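Local structure of ArtJ (Geobacillus stearothermophilus, 2PVU) at residues P54-Q59 with G65-L70; Y124-Q129 with L267-Q272; I256-K259 with K263-K266. The protein binds the basic amino acids arginine, lysine and histidine and probably hands them to its cognate ABC transporter, Art(MP)2. All coordinates share one frame; numbering follows the deposited sequence. Where two conformers were deposited one is given.

Contact 1 of 3, residues P54-Q59 with G65-L70; sequences PFEYMQ and GFDVDL
F55 and F66 lie side by side and point the same way, with CD2 of F66 meeting the edge of the F55 ring 3.9 Å from its CD1. On one face of the F55 ring sits the prolyl CG of P54, offset toward the rim. The carboxylates of E56 and D67 pass at a slant, planes 34° apart, and OE1 of E56 comes within 2.5 Å of OD2 of D67, close enough that one acid probably holds a proton. E56 gets there because its chain bends at chi2 (-85°). F55 and E56 form a classic beta bulge, both facing F52 of the ligand pocket. F66 and D67 stand on the first turn of helix 66-78, with G65 at its N-cap. F66 N gives P54 O a nearly straight bond of 2.8 Å; D67 N reaches a lone pair of F55 O at 2.9 Å. A CB on G65 would run into F55 O and, at these backbone angles, into the preceding carbonyl. D67 is also hydrogen-bonded to G107 N through OD2 and probably to Y124 OH through OD1, and an alanine here would probably leave that pocket amide and hydroxyl without their partner.

Contact 2 of 3, residues Y124-Q129 with L267-Q272; sequences YFEATQ and LDRLKQ. With SO4 (sulfate ion), chain B; SO4 (sulfate ion), chain C.
The C-terminal tail, with a short 3-10 segment at 267-270, lies against the start of strand 125-134, probably one of the strands that link the two lobes of this solute-binding protein. E126 and R269 meet at about a right angle, the carboxylate plane turned 80° from the guanidinium. In the conformer given, one of two deposited for E126, its OE1 rests on the aliphatic part of the arginine, 3.2 Å from CD of R269. It is 3.8 Å from NE of R269 and well out of the guanidinium plane, so the long salt bridge is tentative, a matter of charge alone with no N-H aimed at the oxygen. The N-H groups go to two sulfates, probably from the crystallisation liquor. With its chain extended from CG to NE, R269 presents one edge to the chain B sulfate, NH2 bonding O1 at 2.6 Å and NE bonding O4 at 2.8 Å. NH1 turns to O2 of the chain C sulfate at 3.3 Å, a weak bond, and E126 N sends a second weak one to the same oxygen. L270 lays CD2 against the backbone, 3.6 Å from F125 N, an amide that this packing buries without a partner. Alongside the strand, Y226 of strand 224-231 pairs with the backbone of Y124 and F125, while Y253 of helix 252-261 packs on L270 and donates to Y124 O.

Contact 3 of 3, residues I256-K259 with K263-K266; sequences IYKK and KEPK. With SO4 (sulfate ion), chain C; SO4 (sulfate ion), chain B.
K266, at the end of the loop that leaves helix 252-261 and folds back against Y257, bonds O3 of the chain B sulfate through NZ at 2.9 Å. A weaker second bond runs from NZ to O1 of the same ion. The backbone N of K266 holds O3 of the chain C sulfate in a nearly straight bond of 3.0 Å. Both ions probably come from the crystallisation liquor. The fold-back rests on the Y257 ring. P265 lies over one face of it in a CH-pi contact, CB 3.8 Å from the ring centroid and 12° off the normal. K263 O approaches in the ring plane, 3.1 Å from Y257 CD2, and is a buried carbonyl without a partner in the model. Y257 CG stands opposite the backbone N (chi1 -171°), which sends the ring out toward the loop; the residue also touches F66 of helix 66-78 and F261. Further out, K258 and E264 cross at a slant on the surface, joined by a salt bridge and weak hydrogen bond of 3.3 Å from NZ of K258 to OE2 of E264. A bend at chi3 of K258 turns the chain across the carboxylate, its CD also 3.3 Å from OE2 of E264.

How the contacts relate
Contact 1 lies nearest the ligand pocket: the E56 side chain is about 5 Å from the bound lysine, against about 8 Å for Y124 of contact 2. Contacts 1 and 2 are joined where D67 OD1 and Y124 OH lie 2.7 Å apart, and the F125 ring packs against both F55 and F66. Contact 3 meets contact 1 through helix 66-78, where D69 OD2 and K259 NZ form a salt bridge of 2.8 Å and I256 packs on F66. Along the chain, contact 3 is nested inside the loop closed by contact 2. The centres of contacts 2 and 3 are 12 Å apart, and R269 and K266 share the chain B sulfate.

Contact 1 of 3, residues P54-Q59 with G65-L70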
loop_
_atom_site.group_PDB
_atom_site.type_symbol
_atom_site.label_atom_id
_atom_site.label_comp_id
_atom_site.label_asym_id
_atom_site.label_seq_id
_atom_site.Cartn_x
_atom_site.Cartn_y
_atom_site.Cartn_z
ATOM N N PRO A 54 6.827 -4.671 -1.866
ATOM C CA PRO A 54 6.535 -5.994 -2.422
ATOM C C PRO A 54 5.053 -6.272 -2.719
ATOM O O PRO A 54 4.704 -7.398 -3.079
ATOM C CB PRO A 54 6.960 -6.921 -1.294
ATOM C CG PRO A 54 6.560 -6.172 -0.049
ATOM C CD PRO A 54 6.785 -4.677 -0.391
ATOM N N PHE A 55 4.198 -5.271 -2.566
ATOM C CA PHE A 55 2.741 -5.486 -2.714
ATOM C C PHE A 55 2.299 -5.594 -4.167
ATOM O O PHE A 55 1.568 -6.529 -4.550
ATOM C CB PHE A 55 1.988 -4.378 -1.950
ATOM C CG PHE A 55 2.268 -4.435 -0.469
ATOM C CD1 PHE A 55 1.668 -5.426 0.308
ATOM C CD2 PHE A 55 3.181 -3.558 0.117
ATOM C CE1 PHE A 55 1.972 -5.576 1.700
ATOM C CE2 PHE A 55 3.463 -3.638 1.505
ATOM C CZ PHE A 55 2.875 -4.678 2.288
ATOM N N GLU A 56 2.789 -4.683 -5.000
ATOM C CA GLU A 56 2.554 -4.781 -6.434
ATOM C C GLU A 56 3.629 -3.991 -7.138
ATOM O O GLU A 56 3.930 -2.869 -6.766
ATOM C CB GLU A 56 1.194 -4.232 -6.829
ATOM C CG GLU A 56 0.820 -2.842 -6.241
ATOM C CD GLU A 56 0.199 -2.926 -4.848
ATOM O OE1 GLU A 56 -0.607 -3.861 -4.618
ATOM O OE2 GLU A 56 0.458 -2.040 -3.987
ATOM N N TYR A 57 4.211 -4.595 -8.152
ATOM C CA TYR A 57 5.264 -3.912 -8.919
ATOM C C TYR A 57 5.355 -4.618 -10.251
ATOM O O TYR A 57 4.655 -5.611 -10.467
ATOM C CB TYR A 57 6.591 -3.901 -8.155
ATOM C CG TYR A 57 7.146 -5.257 -7.773
ATOM C CD1 TYR A 57 8.216 -5.818 -8.496
ATOM C CD2 TYR A 57 6.646 -5.965 -6.663
ATOM C CE1 TYR A 57 8.760 -7.045 -8.139
ATOM C CE2 TYR A 57 7.184 -7.198 -6.286
ATOM C CZ TYR A 57 8.236 -7.734 -7.030
ATOM O OH TYR A 57 8.788 -8.944 -6.680
ATOM N N MET A 58 6.146 -4.072 -11.177
ATOM C CA MET A 58 6.284 -4.682 -12.502
ATOM C C MET A 58 7.536 -5.523 -12.535
ATOM O O MET A 58 8.576 -5.122 -12.038
ATOM C CB MET A 58 6.357 -3.612 -13.607
ATOM C CG MET A 58 5.110 -2.733 -13.763
ATOM S SD MET A 58 3.643 -3.680 -14.262
ATOM C CE MET A 58 2.464 -2.380 -14.398
ATOM N N GLN A 59 7.445 -6.690 -13.147
ATOM C CA GLN A 59 8.611 -7.522 -13.367
ATOM C C GLN A 59 8.347 -8.252 -14.663
ATOM O O GLN A 59 7.355 -8.983 -14.775
ATOM C CB GLN A 59 8.803 -8.509 -12.214
ATOM C CG GLN A 59 9.821 -9.635 -12.441
ATOM C CD GLN A 59 9.699 -10.712 -11.353
ATOM O OE1 GLN A 59 9.115 -11.785 -11.580
ATOM N NE2 GLN A 59 10.193 -10.399 -10.146
ATOM N N GLY A 65 3.400 -9.472 -6.992
ATOM C CA GLY A 65 3.528 -9.024 -5.627
ATOM C C GLY A 65 2.531 -9.671 -4.686
ATOM O O GLY A 65 1.674 -10.514 -5.106
ATOM N N PHE A 66 2.674 -9.322 -3.411
ATOM C CA PHE A 66 1.809 -9.924 -2.404
ATOM C C PHE A 66 0.316 -9.646 -2.673
ATOM O O PHE A 66 -0.546 -10.554 -2.573
ATOM C CB PHE A 66 2.207 -9.410 -1.019
ATOM C CG PHE A 66 1.270 -9.839 0.075
ATOM C CD1 PHE A 66 1.475 -11.033 0.738
ATOM C CD2 PHE A 66 0.153 -9.034 0.427
ATOM C CE1 PHE A 66 0.587 -11.493 1.766
ATOM C CE2 PHE A 66 -0.751 -9.467 1.462
ATOM C CZ PHE A 66 -0.530 -10.679 2.137
ATOM N N ASP A 67 -0.000 -8.391 -2.979
ATOM C CA ASP A 67 -1.387 -8.030 -3.257
ATOM C C ASP A 67 -1.857 -8.776 -4.495
ATOM O O ASP A 67 -3.022 -9.150 -4.576
ATOM C CB ASP A 67 -1.551 -6.524 -3.529
ATOM C CG ASP A 67 -1.693 -5.692 -2.272
ATOM O OD1 ASP A 67 -1.927 -6.240 -1.143
ATOM O OD2 ASP A 67 -1.638 -4.436 -2.449
ATOM N N VAL A 68 -0.982 -8.956 -5.482
ATOM C CA VAL A 68 -1.349 -9.724 -6.696
ATOM C C VAL A 68 -1.752 -11.162 -6.378
ATOM O O VAL A 68 -2.785 -11.646 -6.859
ATOM C CB VAL A 68 -0.251 -9.680 -7.784
ATOM C CG1 VAL A 68 -0.682 -10.451 -9.056
ATOM C CG2 VAL A 68 0.103 -8.199 -8.106
ATOM N N ASP A 69 -0.937 -11.859 -5.587
ATOM C CA ASP A 69 -1.190 -13.263 -5.285
ATOM C C ASP A 69 -2.417 -13.366 -4.388
ATOM O O ASP A 69 -3.205 -14.288 -4.519
ATOM C CB ASP A 69 -0.008 -13.914 -4.575
ATOM C CG ASP A 69 1.196 -14.106 -5.483
ATOM O OD1 ASP A 69 1.057 -13.968 -6.723
ATOM O OD2 ASP A 69 2.278 -14.409 -4.933
ATOM N N LEU A 70 -2.546 -12.440 -3.450
ATOM C CA LEU A 70 -3.703 -12.491 -2.573
ATOM C C LEU A 70 -4.976 -12.252 -3.372
ATOM O O LEU A 70 -5.951 -12.991 -3.225
ATOM C CB LEU A 70 -3.575 -11.493 -1.415
ATOM C CG LEU A 70 -4.793 -11.415 -0.495
ATOM C CD1 LEU A 70 -5.043 -12.726 0.278
ATOM C CD2 LEU A 70 -4.619 -10.285 0.473
#

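Contact 2 of 3, residues Y124-Q129 with L267-Q272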
loop_
_atom_site.group_PDB
_atom_site.type_symbol
_atom_site.label_atom_id
_atom_site.label_comp_id
_atom_site.label_asym_id
_atom_site.label_seq_id
_atom_site.Cartn_x
_atom_site.Cartn_y
_atom_site.Cartn_z
ATOM N N TYR A 124 -6.681 -6.983 5.577
ATOM C CA TYR A 124 -5.875 -8.146 5.212
ATOM C C TYR A 124 -4.401 -7.986 5.532
ATOM O O TYR A 124 -3.601 -8.859 5.197
ATOM C CB TYR A 124 -6.071 -8.491 3.705
ATOM C CG TYR A 124 -5.425 -7.493 2.721
ATOM C CD1 TYR A 124 -4.050 -7.521 2.445
ATOM C CD2 TYR A 124 -6.202 -6.522 2.092
ATOM C CE1 TYR A 124 -3.436 -6.584 1.538
ATOM C CE2 TYR A 124 -5.614 -5.567 1.202
ATOM C CZ TYR A 124 -4.265 -5.606 0.924
ATOM O OH TYR A 124 -3.721 -4.685 0.043
ATOM N N PHE A 125 -3.995 -6.875 6.133
ATOM C CA PHE A 125 -2.544 -6.662 6.440
ATOM C C PHE A 125 -2.474 -5.564 7.480
ATOM O O PHE A 125 -3.344 -4.703 7.504
ATOM C CB PHE A 125 -1.828 -6.180 5.156
ATOM C CG PHE A 125 -0.374 -6.555 5.104
ATOM C CD1 PHE A 125 0.000 -7.815 4.637
ATOM C CD2 PHE A 125 0.609 -5.662 5.525
ATOM C CE1 PHE A 125 1.380 -8.182 4.590
ATOM C CE2 PHE A 125 1.986 -6.012 5.471
ATOM C CZ PHE A 125 2.350 -7.293 5.002
ATOM N N GLU A 126 -1.445 -5.591 8.341
ATOM C CA GLU A 126 -1.222 -4.466 9.260
ATOM C C GLU A 126 0.137 -3.865 8.962
ATOM O O GLU A 126 1.126 -4.592 8.685
ATOM C CB GLU A 126 -1.322 -4.848 10.747
ATOM C CG GLU A 126 -1.321 -3.595 11.680
ATOM C CD GLU A 126 -1.326 -3.916 13.189
ATOM O OE1 GLU A 126 -1.293 -5.098 13.557
ATOM O OE2 GLU A 126 -1.377 -2.963 14.004
ATOM N N ALA A 127 0.180 -2.544 9.000
ATOM C CA ALA A 127 1.381 -1.797 8.607
ATOM C C ALA A 127 1.541 -0.529 9.449
ATOM O O ALA A 127 0.684 -0.206 10.263
ATOM C CB ALA A 127 1.257 -1.424 7.098
ATOM N N THR A 128 2.646 0.200 9.211
ATOM C CA THR A 128 2.806 1.492 9.826
ATOM C C THR A 128 3.700 2.317 8.887
ATOM O O THR A 128 4.447 1.759 8.099
ATOM C CB THR A 128 3.465 1.388 11.239
ATOM O OG1 THR A 128 3.596 2.697 11.795
ATOM C CG2 THR A 128 4.845 0.735 11.163
ATOM N N GLN A 129 3.593 3.625 8.986
ATOM C CA GLN A 129 4.545 4.490 8.293
ATOM C C GLN A 129 5.891 4.376 9.024
ATOM O O GLN A 129 5.940 4.158 10.243
ATOM C CB GLN A 129 4.092 5.954 8.313
ATOM C CG GLN A 129 2.851 6.239 7.545
ATOM C CD GLN A 129 2.909 5.666 6.126
ATOM O OE1 GLN A 129 3.630 6.168 5.240
ATOM N NE2 GLN A 129 2.166 4.616 5.916
ATOM N N LEU A 267 -1.830 -13.673 12.438
ATOM C CA LEU A 267 -3.219 -13.529 11.951
ATOM C C LEU A 267 -4.129 -12.827 12.955
ATOM O O LEU A 267 -5.164 -12.310 12.565
ATOM C CB LEU A 267 -3.819 -14.892 11.521
ATOM C CG LEU A 267 -3.081 -15.682 10.427
ATOM C CD1 LEU A 267 -3.660 -17.088 10.250
ATOM C CD2 LEU A 267 -3.086 -14.913 9.094
ATOM N N ASP A 268 -3.768 -12.835 14.248
ATOM C CA ASP A 268 -4.608 -12.132 15.233
ATOM C C ASP A 268 -4.671 -10.611 14.983
ATOM O O ASP A 268 -5.566 -9.942 15.514
ATOM C CB ASP A 268 -4.220 -12.449 16.698
ATOM C CG ASP A 268 -2.778 -12.045 17.063
ATOM O OD1 ASP A 268 -2.087 -11.365 16.271
ATOM O OD2 ASP A 268 -2.356 -12.429 18.190
ATOM N N ARG A 269 -3.705 -10.077 14.229
ATOM C CA ARG A 269 -3.722 -8.668 13.760
ATOM C C ARG A 269 -4.930 -8.360 12.855
ATOM O O ARG A 269 -5.374 -7.206 12.768
ATOM C CB ARG A 269 -2.425 -8.345 12.987
ATOM C CG ARG A 269 -1.221 -8.370 13.908
ATOM C CD ARG A 269 0.020 -8.013 13.091
ATOM N NE ARG A 269 1.216 -7.961 13.930
ATOM C CZ ARG A 269 2.394 -7.590 13.460
ATOM N NH1 ARG A 269 2.502 -7.261 12.172
ATOM N NH2 ARG A 269 3.447 -7.535 14.260
ATOM N N LEU A 270 -5.460 -9.387 12.207
ATOM C CA LEU A 270 -6.567 -9.218 11.285
ATOM C C LEU A 270 -7.941 -9.260 11.948
ATOM O O LEU A 270 -8.949 -9.079 11.259
ATOM C CB LEU A 270 -6.490 -10.236 10.151
ATOM C CG LEU A 270 -5.095 -10.262 9.510
ATOM C CD1 LEU A 270 -5.003 -11.316 8.397
ATOM C CD2 LEU A 270 -4.720 -8.867 9.004
ATOM N N LYS A 271 -7.972 -9.485 13.263
ATOM C CA LYS A 271 -9.222 -9.531 14.044
ATOM C C LYS A 271 -9.336 -8.399 15.070
ATOM O O LYS A 271 -10.123 -8.475 15.987
ATOM C CB LYS A 271 -9.335 -10.872 14.747
ATOM C CG LYS A 271 -9.682 -12.013 13.814
ATOM C CD LYS A 271 -11.179 -11.995 13.499
ATOM C CE LYS A 271 -11.714 -13.393 13.214
ATOM N NZ LYS A 271 -13.205 -13.361 13.044
ATOM N N GLN A 272 -8.560 -7.343 14.889
ATOM C CA GLN A 272 -8.556 -6.238 15.842
ATOM C C GLN A 272 -9.789 -5.369 15.625
ATOM O O GLN A 272 -10.494 -5.473 14.612
ATOM C CB GLN A 272 -7.273 -5.404 15.700
ATOM C CG GLN A 272 -6.003 -6.164 16.015
ATOM C CD GLN A 272 -5.978 -6.610 17.467
ATOM O OE1 GLN A 272 -6.106 -5.785 18.380
ATOM N NE2 GLN A 272 -5.858 -7.931 17.691
ATOM O OXT GLN A 272 -10.130 -4.572 16.493
HETATM S S SO4 B . 2.450 -7.847 17.622
HETATM O O1 SO4 B . 3.638 -7.539 16.833
HETATM O O2 SO4 B . 2.151 -6.755 18.546
HETATM O O3 SO4 B . 2.705 -9.085 18.370
HETATM O O4 SO4 B . 1.314 -7.998 16.708
HETATM S S SO4 C . 0.629 -9.353 9.309
HETATM O O1 SO4 C . 1.291 -9.805 8.094
HETATM O O2 SO4 C . 0.920 -7.877 9.332
HETATM O O3 SO4 C . 1.245 -10.117 10.428
HETATM O O4 SO4 C . -0.828 -9.641 9.182
#

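Contact 3 of 3, residues I256-K259 with K263-K266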
loop_
_atom_site.group_PDB
_atom_site.type_symbol
_atom_site.label_atom_id
_atom_site.label_comp_id
_atom_site.label_asym_id
_atom_site.label_seq_id
_atom_site.Cartn_x
_atom_site.Cartn_y
_atom_site.Cartn_z
ATOM N N ILE A 256 1.019 -17.442 0.931
ATOM C CA ILE A 256 1.336 -16.208 0.201
ATOM C C ILE A 256 2.212 -15.276 1.054
ATOM O O ILE A 256 3.220 -14.747 0.569
ATOM C CB ILE A 256 0.067 -15.458 -0.257
ATOM C CG1 ILE A 256 -0.765 -16.367 -1.175
ATOM C CG2 ILE A 256 0.489 -14.173 -1.008
ATOM C CD1 ILE A 256 -2.209 -15.869 -1.431
ATOM N N TYR A 257 1.818 -15.071 2.311
ATOM C CA TYR A 257 2.588 -14.225 3.234
ATOM C C TYR A 257 4.035 -14.710 3.372
ATOM O O TYR A 257 4.994 -13.931 3.335
ATOM C CB TYR A 257 1.922 -14.174 4.618
ATOM C CG TYR A 257 2.577 -13.153 5.501
ATOM C CD1 TYR A 257 2.124 -11.810 5.519
ATOM C CD2 TYR A 257 3.684 -13.492 6.287
ATOM C CE1 TYR A 257 2.762 -10.867 6.333
ATOM C CE2 TYR A 257 4.337 -12.559 7.069
ATOM C CZ TYR A 257 3.856 -11.267 7.118
ATOM O OH TYR A 257 4.538 -10.380 7.922
ATOM N N LYS A 258 4.204 -16.014 3.552
ATOM C CA LYS A 258 5.545 -16.566 3.691
ATOM C C LYS A 258 6.383 -16.429 2.414
ATOM O O LYS A 258 7.607 -16.217 2.480
ATOM C CB LYS A 258 5.464 -18.024 4.093
ATOM C CG LYS A 258 4.974 -18.213 5.525
ATOM C CD LYS A 258 5.352 -19.591 6.044
ATOM C CE LYS A 258 4.417 -20.685 5.552
ATOM N NZ LYS A 258 4.786 -22.025 6.122
ATOM N N LYS A 259 5.737 -16.611 1.265
ATOM C CA LYS A 259 6.381 -16.379 -0.036
ATOM C C LYS A 259 7.054 -15.018 -0.048
ATOM O O LYS A 259 8.236 -14.909 -0.365
ATOM C CB LYS A 259 5.356 -16.474 -1.176
ATOM C CG LYS A 259 5.969 -16.402 -2.571
ATOM C CD LYS A 259 4.868 -16.401 -3.634
ATOM C CE LYS A 259 5.461 -16.131 -5.004
ATOM N NZ LYS A 259 4.390 -15.818 -6.003
ATOM N N LYS A 263 8.456 -15.300 6.659
ATOM C CA LYS A 263 8.140 -15.582 8.059
ATOM C C LYS A 263 6.635 -15.789 8.159
ATOM O O LYS A 263 5.921 -15.489 7.210
ATOM C CB LYS A 263 8.580 -14.417 8.952
ATOM C CG LYS A 263 7.909 -13.069 8.634
ATOM C CD LYS A 263 8.550 -11.999 9.479
ATOM C CE LYS A 263 7.867 -10.665 9.280
ATOM N NZ LYS A 263 8.808 -9.600 9.777
ATOM N N GLU A 264 6.171 -16.317 9.296
ATOM C CA GLU A 264 4.727 -16.483 9.556
ATOM C C GLU A 264 4.030 -15.155 9.857
ATOM O O GLU A 264 4.612 -14.279 10.501
ATOM C CB GLU A 264 4.498 -17.459 10.719
ATOM C CG GLU A 264 5.195 -18.801 10.556
ATOM C CD GLU A 264 4.514 -19.737 9.554
ATOM O OE1 GLU A 264 3.328 -19.529 9.206
ATOM O OE2 GLU A 264 5.180 -20.706 9.121
ATOM N N PRO A 265 2.788 -14.978 9.372
ATOM C CA PRO A 265 2.058 -13.761 9.761
ATOM C C PRO A 265 1.519 -13.897 11.188
ATOM O O PRO A 265 1.504 -15.002 11.736
ATOM C CB PRO A 265 0.880 -13.743 8.793
ATOM C CG PRO A 265 0.593 -15.227 8.579
ATOM C CD PRO A 265 2.008 -15.808 8.441
ATOM N N LYS A 266 1.083 -12.787 11.777
ATOM C CA LYS A 266 0.357 -12.848 13.047
ATOM C C LYS A 266 -1.098 -12.589 12.711
ATOM O O LYS A 266 -1.532 -11.430 12.627
ATOM C CB LYS A 266 0.910 -11.826 14.047
ATOM C CG LYS A 266 2.317 -12.246 14.566
ATOM C CD LYS A 266 2.898 -11.224 15.520
ATOM C CE LYS A 266 4.098 -11.754 16.282
ATOM N NZ LYS A 266 4.703 -10.597 16.998
HETATM S S SO4 C . 0.629 -9.353 9.309
HETATM O O1 SO4 C . 1.291 -9.805 8.094
HETATM O O2 SO4 C . 0.920 -7.877 9.332
HETATM O O3 SO4 C . 1.245 -10.117 10.428
HETATM O O4 SO4 C . -0.828 -9.641 9.182
HETATM S S SO4 B . 2.450 -7.847 17.622
HETATM O O1 SO4 B . 3.638 -7.539 16.833
HETATM O O2 SO4 B . 2.151 -6.755 18.546
HETATM O O3 SO4 B . 2.705 -9.085 18.370
HETATM O O4 SO4 B . 1.314 -7.998 16.708
#